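PDB 6JUF: SspB protein from Streptomyces clavuligerus, which probably acts as a metal-dependent DNase in SspABCD-SspE, a bacterial defence system that senses DNA phosphorothioation and wards off phages. Local coordinates for residues W131-A134 against F135-P139; Q150-V153 against R154-L158. All blocks are in the same frame, centred on the assembly; numbering follows the deposited sequence.

Contact 1. Residues W131-A134 against F135-P139; sequences WYVA and FHLAP
His-136 lies over one face of the Tyr-132 ring, one helical turn further on. Its CB sits 3.9 Å from the centroid of that ring and only 16° off the ring normal, a CH-pi contact. The imidazole itself is inclined to the phenol, the planes at 45°, so the two rings neither stack nor meet edge to face; CD2 of His-136 is the imidazole atom that comes closest, 3.5 Å from CE2 of Tyr-132. The phenol reaches this place because its CG stands anti to the backbone N (chi1 -170°), which swings the ring along the helix toward the following turn. At its rim, in the ring plane, is CD1 of Leu-137, and CG of Leu-137 lies 3.8 Å from Tyr-132 CE1, so the phenol is bordered by consecutive residues on a face and at an edge. Phe-135 presents the edge of its ring to the carbonyl of Trp-131, Phe-135 CD2 being 3.3 Å from Trp-131 O. The same O accepts the backbone N-H of Phe-135, with Phe-135 N 2.9 Å from Trp-131 O. The Trp-131 and Phe-135 rings brush only through CD1 and CE2.

Val-133 O takes two donors, Leu-137 N and Ala-138 N, each at 2.9 Å. The second bond spans five residues, the mark of a wider pi-type turn near the C-terminal end of helix 129-137. Both bonds are bent, and Leu-137 N comes in well off the line of the C=O bond. Within this turn Phe-135 O accepts hydrogen bonds from the side chains of Arg-266 and Arg-269, and Arg-266 also donates to Ala-138 O. Carbonyls of the last turn and of the loop after it are thus met by guanidinium groups, whose positive charge probably complements the partial negative charge at this end of the helix.

Contact 2. Residues Q150-V153 against R154-L158; sequences QVIV and RHVNL
With CG2 of Ile-152 anti to its own backbone N and CG2 of Val-156 beside its backbone N, the two methyls come together 3.8 Å apart, one turn apart on the same flank of the helix; the side chains cross obliquely. The same rotation of Val-156 (chi1 170°) places its CG2 close to the carbonyl of Ile-152, which meanwhile accepts Val-156 N at 2.9 Å, almost in line with the C=O bond.

Val-151 and His-155 run side by side and point the same way. The carbonyl O of Val-151 receives the backbone N-H of His-155 at 3.2 Å, with an N-H...O angle of 165°, and also lies at the edge of the imidazole, near its plane, where ND1 of His-155 adds a weak bond of 3.5 Å. This second link ties the ring back to the preceding turn, while CG1 of Val-151 packs 4.1 Å from ND1. On the exposed flank Asn-157 lies alongside Val-153, its ND2 3.6 Å from Val-153 CG1, and the backbone bond from Asn-157 N to Val-153 O is short and straight (2.8 Å, 170°).

These are successive i to i+4 pairings of a regular alpha-helix, 145-159. Ile-152 faces Ile-169 and Val-173 of helix 166-180 as well as Ser-130 of helix 129-137. His-155 and Val-156 both touch Leu-6 of helix 5-9, and Val-156 also reaches Phe-14 and Pro-164 in loops.

How the contacts relate
The chain passes first through contact 1, the C-terminal part of helix 129-137 and the start of the loop after it, then through strand 142-144 and into contact 2 in helix 145-159. Each closes only a turn or so of its own helix, and they follow in series without nesting or crossing. Their centres are 11 Å apart, and they touch directly: CG1 of Val-133 packs 3.7 Å from CG1 of Ile-152 and also against Val-151 and His-155, while Leu-137 CB meets CE1 of His-155. Helices 129-137 and 145-159 are joined through this seam of aliphatic side chains and the His-155 imidazole, with helix 5-9 touching both and helix 166-180 packing on Trp-131 and Ile-152.

Contact 1. Residues W131-A134 against F135-P139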
ATOM      1  N   TRP B 131      -3.935 -14.797  15.040  1.00  7.29           N
ATOM      2  CA  TRP B 131      -3.142 -13.559  15.265  1.00  7.48           C
ATOM      3  C   TRP B 131      -2.982 -13.242  16.728  1.00  9.95           C
ATOM      4  O   TRP B 131      -1.885 -12.847  17.177  1.00  8.24           O
ATOM      5  CB  TRP B 131      -3.857 -12.364  14.611  1.00  8.54           C
ATOM      6  CG  TRP B 131      -3.572 -12.209  13.111  1.00  8.45           C
ATOM      7  CD1 TRP B 131      -2.861 -11.186  12.536  1.00  7.93           C
ATOM      8  CD2 TRP B 131      -4.073 -13.029  11.995  1.00  6.96           C
ATOM      9  NE1 TRP B 131      -2.867 -11.286  11.148  1.00  7.11           N
ATOM     10  CE2 TRP B 131      -3.571 -12.415  10.774  1.00  8.39           C
ATOM     11  CE3 TRP B 131      -4.885 -14.185  11.889  1.00  6.95           C
ATOM     12  CZ2 TRP B 131      -3.847 -12.946   9.507  1.00  7.29           C
ATOM     13  CZ3 TRP B 131      -5.135 -14.723  10.630  1.00  8.49           C
ATOM     14  CH2 TRP B 131      -4.620 -14.146   9.462  1.00  6.88           C
ATOM     15  N   TYR B 132      -4.069 -13.364  17.477  1.00  9.53           N
ATOM     16  CA  TYR B 132      -4.020 -13.155  18.938  1.00  9.23           C
ATOM     17  C   TYR B 132      -2.994 -14.109  19.616  1.00 10.29           C
ATOM     18  O   TYR B 132      -2.165 -13.670  20.393  1.00  9.73           O
ATOM     19  CB  TYR B 132      -5.428 -13.267  19.585  1.00  7.88           C
ATOM     20  CG  TYR B 132      -5.352 -12.811  21.022  1.00  9.25           C
ATOM     21  CD1 TYR B 132      -5.023 -13.711  22.052  1.00  9.62           C
ATOM     22  CD2 TYR B 132      -5.655 -11.484  21.364  1.00  9.40           C
ATOM     23  CE1 TYR B 132      -4.954 -13.274  23.371  1.00 12.30           C
ATOM     24  CE2 TYR B 132      -5.557 -11.042  22.683  1.00 11.43           C
ATOM     25  CZ  TYR B 132      -5.188 -11.932  23.658  1.00 13.64           C
ATOM     26  OH  TYR B 132      -5.113 -11.503  24.946  1.00 14.39           O
ATOM     27  N   VAL B 133      -2.995 -15.397  19.278  1.00  9.80           N
ATOM     28  CA  VAL B 133      -1.969 -16.312  19.832  1.00  9.13           C
ATOM     29  C   VAL B 133      -0.575 -15.818  19.424  1.00  9.15           C
ATOM     30  O   VAL B 133       0.325 -15.725  20.252  1.00 10.73           O
ATOM     31  CB  VAL B 133      -2.163 -17.768  19.319  1.00  7.95           C
ATOM     32  CG1 VAL B 133      -0.999 -18.655  19.862  1.00  9.04           C
ATOM     33  CG2 VAL B 133      -3.498 -18.320  19.820  1.00 11.23           C
ATOM     34  N   ALA B 134      -0.380 -15.526  18.115  1.00  8.93           N
ATOM     35  CA  ALA B 134       0.963 -15.212  17.577  1.00  7.53           C
ATOM     36  C   ALA B 134       1.549 -14.004  18.296  1.00  8.95           C
ATOM     37  O   ALA B 134       2.700 -14.002  18.681  1.00 10.49           O
ATOM     38  CB  ALA B 134       0.954 -14.970  16.045  1.00  8.31           C
ATOM     39  N   PHE B 135       0.743 -12.961  18.454  1.00  8.89           N
ATOM     40  CA  PHE B 135       1.248 -11.739  19.119  1.00  8.57           C
ATOM     41  C   PHE B 135       1.235 -11.819  20.630  1.00 10.04           C
ATOM     42  O   PHE B 135       2.201 -11.273  21.257  1.00 11.03           O
ATOM     43  CB  PHE B 135       0.490 -10.500  18.639  1.00  9.67           C
ATOM     44  CG  PHE B 135       0.916 -10.058  17.263  1.00  7.82           C
ATOM     45  CD1 PHE B 135       1.882  -9.078  17.123  1.00 10.63           C
ATOM     46  CD2 PHE B 135       0.380 -10.653  16.113  1.00 10.44           C
ATOM     47  CE1 PHE B 135       2.312  -8.663  15.851  1.00 12.12           C
ATOM     48  CE2 PHE B 135       0.796 -10.225  14.845  1.00  8.82           C
ATOM     49  CZ  PHE B 135       1.792  -9.286  14.704  1.00  7.90           C
ATOM     50  N   HIS B 136       0.199 -12.412  21.238  1.00 10.42           N
ATOM     51  CA  HIS B 136      -0.020 -12.231  22.689  1.00 10.66           C
ATOM     52  C   HIS B 136       0.198 -13.459  23.552  1.00 11.79           C
ATOM     53  O   HIS B 136       0.413 -13.320  24.748  1.00 12.55           O
ATOM     54  CB  HIS B 136      -1.441 -11.707  22.896  1.00 10.01           C
ATOM     55  CG  HIS B 136      -1.622 -10.298  22.375  1.00 10.23           C
ATOM     56  ND1 HIS B 136      -0.892  -9.274  22.840  1.00 11.69           N
ATOM     57  CD2 HIS B 136      -2.512  -9.764  21.466  1.00 10.33           C
ATOM     58  CE1 HIS B 136      -1.240  -8.125  22.229  1.00 12.60           C
ATOM     59  NE2 HIS B 136      -2.248  -8.413  21.374  1.00 11.80           N
ATOM     60  N   LEU B 137       0.121 -14.659  22.969  1.00  9.79           N
ATOM     61  CA  LEU B 137       0.170 -15.918  23.802  1.00 11.81           C
ATOM     62  C   LEU B 137       1.364 -16.829  23.546  1.00 12.96           C
ATOM     63  O   LEU B 137       1.762 -17.589  24.427  1.00 14.80           O
ATOM     64  CB  LEU B 137      -1.128 -16.727  23.674  1.00 12.50           C
ATOM     65  CG  LEU B 137      -2.410 -15.995  24.148  1.00 13.36           C
ATOM     66  CD1 LEU B 137      -3.665 -16.835  23.947  1.00 14.99           C
ATOM     67  CD2 LEU B 137      -2.344 -15.648  25.601  1.00 15.37           C
ATOM     68  N   ALA B 138       1.986 -16.703  22.389  1.00 10.11           N
ATOM     69  CA  ALA B 138       3.121 -17.584  22.059  1.00 11.32           C
ATOM     70  C   ALA B 138       4.291 -17.312  22.977  1.00 11.38           C
ATOM     71  O   ALA B 138       4.549 -16.144  23.303  1.00 11.89           O
ATOM     72  CB  ALA B 138       3.570 -17.414  20.588  1.00 14.39           C
ATOM     73  N   PRO B 139       5.000 -18.359  23.407  1.00 12.58           N
ATOM     74  CA  PRO B 139       6.088 -18.114  24.398  1.00 12.94           C
ATOM     75  C   PRO B 139       7.394 -17.667  23.683  1.00 11.46           C
ATOM     76  O   PRO B 139       8.362 -17.331  24.319  1.00 11.29           O
ATOM     77  CB  PRO B 139       6.282 -19.484  25.038  1.00 15.04           C
ATOM     78  CG  PRO B 139       5.907 -20.435  23.948  1.00 14.08           C
ATOM     79  CD  PRO B 139       4.767 -19.776  23.175  1.00 12.33           C
TER

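Contact 2. Residues Q150-V153 against R154-L158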
ATOM      1  N   GLN B 150       1.831 -25.238  15.768  1.00 11.88           N
ATOM      2  CA  GLN B 150       1.652 -26.133  16.944  1.00 14.73           C
ATOM      3  C   GLN B 150       1.218 -25.376  18.206  1.00 12.41           C
ATOM      4  O   GLN B 150       0.359 -25.850  18.983  1.00 14.20           O
ATOM      5  CB  GLN B 150       2.905 -27.001  17.168  1.00 21.04           C
ATOM      6  CG  GLN B 150       2.985 -28.105  16.114  1.00 27.61           C
ATOM      7  CD  GLN B 150       1.696 -28.940  16.002  1.00 37.60           C
ATOM      8  OE1 GLN B 150       1.094 -29.073  14.900  1.00 34.43           O
ATOM      9  NE2 GLN B 150       1.275 -29.536  17.137  1.00 45.23           N
ATOM     10  N   VAL B 151       1.758 -24.171  18.403  1.00 11.64           N
ATOM     11  CA  VAL B 151       1.325 -23.363  19.529  1.00 13.29           C
ATOM     12  C   VAL B 151      -0.150 -22.978  19.430  1.00 11.83           C
ATOM     13  O   VAL B 151      -0.883 -23.072  20.395  1.00 13.40           O
ATOM     14  CB  VAL B 151       2.260 -22.165  19.771  1.00 16.24           C
ATOM     15  CG1 VAL B 151       1.758 -21.309  20.946  1.00 15.77           C
ATOM     16  CG2 VAL B 151       3.608 -22.712  20.144  1.00 23.83           C
ATOM     17  N   ILE B 152      -0.580 -22.578  18.234  1.00 10.13           N
ATOM     18  CA  ILE B 152      -1.979 -22.234  18.067  1.00 10.38           C
ATOM     19  C   ILE B 152      -2.875 -23.470  18.306  1.00 12.04           C
ATOM     20  O   ILE B 152      -3.866 -23.357  18.982  1.00 13.55           O
ATOM     21  CB  ILE B 152      -2.275 -21.606  16.705  1.00 10.01           C
ATOM     22  CG1 ILE B 152      -1.500 -20.284  16.574  1.00 10.58           C
ATOM     23  CG2 ILE B 152      -3.764 -21.396  16.564  1.00 11.84           C
ATOM     24  CD1 ILE B 152      -1.284 -19.819  15.145  1.00 10.85           C
ATOM     25  N   VAL B 153      -2.464 -24.626  17.761  1.00 11.83           N
ATOM     26  CA  VAL B 153      -3.217 -25.881  17.957  1.00 13.51           C
ATOM     27  C   VAL B 153      -3.402 -26.135  19.470  1.00 12.42           C
ATOM     28  O   VAL B 153      -4.475 -26.472  19.899  1.00 16.27           O
ATOM     29  CB  VAL B 153      -2.499 -27.073  17.326  1.00 16.62           C
ATOM     30  CG1 VAL B 153      -3.019 -28.436  17.848  1.00 17.10           C
ATOM     31  CG2 VAL B 153      -2.540 -26.957  15.806  1.00 13.58           C
ATOM     32  N   ARG B 154      -2.320 -25.974  20.253  1.00 15.63           N
ATOM     33  CA  ARG B 154      -2.356 -26.222  21.689  1.00 17.07           C
ATOM     34  C   ARG B 154      -3.432 -25.352  22.337  1.00 14.01           C
ATOM     35  O   ARG B 154      -4.251 -25.831  23.118  1.00 18.88           O
ATOM     36  CB  ARG B 154      -0.949 -26.002  22.272  1.00 18.27           C
ATOM     37  CG  ARG B 154      -0.750 -26.447  23.720  1.00 24.91           C
ATOM     38  CD  ARG B 154       0.631 -26.037  24.250  1.00 39.09           C
ATOM     39  NE  ARG B 154       0.617 -24.691  24.858  1.00 39.18           N
ATOM     40  CZ  ARG B 154       0.149 -24.412  26.085  1.00 44.76           C
ATOM     41  NH1 ARG B 154      -0.361 -25.367  26.858  1.00 57.21           N
ATOM     42  NH2 ARG B 154       0.187 -23.177  26.553  1.00 45.94           N
ATOM     43  N   HIS B 155      -3.426 -24.050  21.992  1.00 15.03           N
ATOM     44  CA  HIS B 155      -4.396 -23.105  22.536  1.00 14.29           C
ATOM     45  C   HIS B 155      -5.827 -23.387  22.098  1.00 15.79           C
ATOM     46  O   HIS B 155      -6.782 -23.298  22.878  1.00 16.48           O
ATOM     47  CB  HIS B 155      -3.978 -21.650  22.198  1.00 14.61           C
ATOM     48  CG  HIS B 155      -3.051 -21.080  23.218  1.00 16.46           C
ATOM     49  ND1 HIS B 155      -1.705 -21.004  23.043  1.00 18.62           N
ATOM     50  CD2 HIS B 155      -3.305 -20.645  24.495  1.00 17.51           C
ATOM     51  CE1 HIS B 155      -1.137 -20.528  24.166  1.00 16.20           C
ATOM     52  NE2 HIS B 155      -2.117 -20.318  25.057  1.00 20.18           N
ATOM     53  N   VAL B 156      -5.983 -23.781  20.844  1.00 15.73           N
ATOM     54  CA  VAL B 156      -7.297 -24.121  20.307  1.00 16.62           C
ATOM     55  C   VAL B 156      -7.859 -25.372  20.990  1.00 18.46           C
ATOM     56  O   VAL B 156      -9.038 -25.428  21.296  1.00 23.51           O
ATOM     57  CB  VAL B 156      -7.230 -24.303  18.791  1.00 19.23           C
ATOM     58  CG1 VAL B 156      -8.521 -24.907  18.220  1.00 25.82           C
ATOM     59  CG2 VAL B 156      -6.865 -22.955  18.144  1.00 19.27           C
ATOM     60  N   ASN B 157      -7.005 -26.369  21.199  1.00 19.08           N
ATOM     61  CA  ASN B 157      -7.431 -27.522  21.987  1.00 23.70           C
ATOM     62  C   ASN B 157      -7.953 -27.152  23.377  1.00 23.22           C
ATOM     63  O   ASN B 157      -8.943 -27.720  23.826  1.00 25.95           O
ATOM     64  CB  ASN B 157      -6.321 -28.553  22.029  1.00 27.24           C
ATOM     65  CG  ASN B 157      -6.332 -29.436  20.794  1.00 34.53           C
ATOM     66  OD1 ASN B 157      -7.395 -29.790  20.279  1.00 37.87           O
ATOM     67  ND2 ASN B 157      -5.171 -29.816  20.328  1.00 31.09           N
ATOM     68  N   LEU B 158      -7.311 -26.181  24.031  1.00 20.20           N
ATOM     69  CA  LEU B 158      -7.646 -25.782  25.406  1.00 22.44           C
ATOM     70  C   LEU B 158      -8.863 -24.861  25.380  1.00 26.55           C
ATOM     71  O   LEU B 158      -9.605 -24.806  26.340  1.00 27.61           O
ATOM     72  CB  LEU B 158      -6.464 -25.028  26.045  1.00 20.62           C
ATOM     73  CG  LEU B 158      -5.369 -25.701  26.880  1.00 30.33           C
ATOM     74  CD1 LEU B 158      -5.229 -27.191  26.583  1.00 37.28           C
ATOM     75  CD2 LEU B 158      -4.046 -24.941  26.684  1.00 31.93           C
TER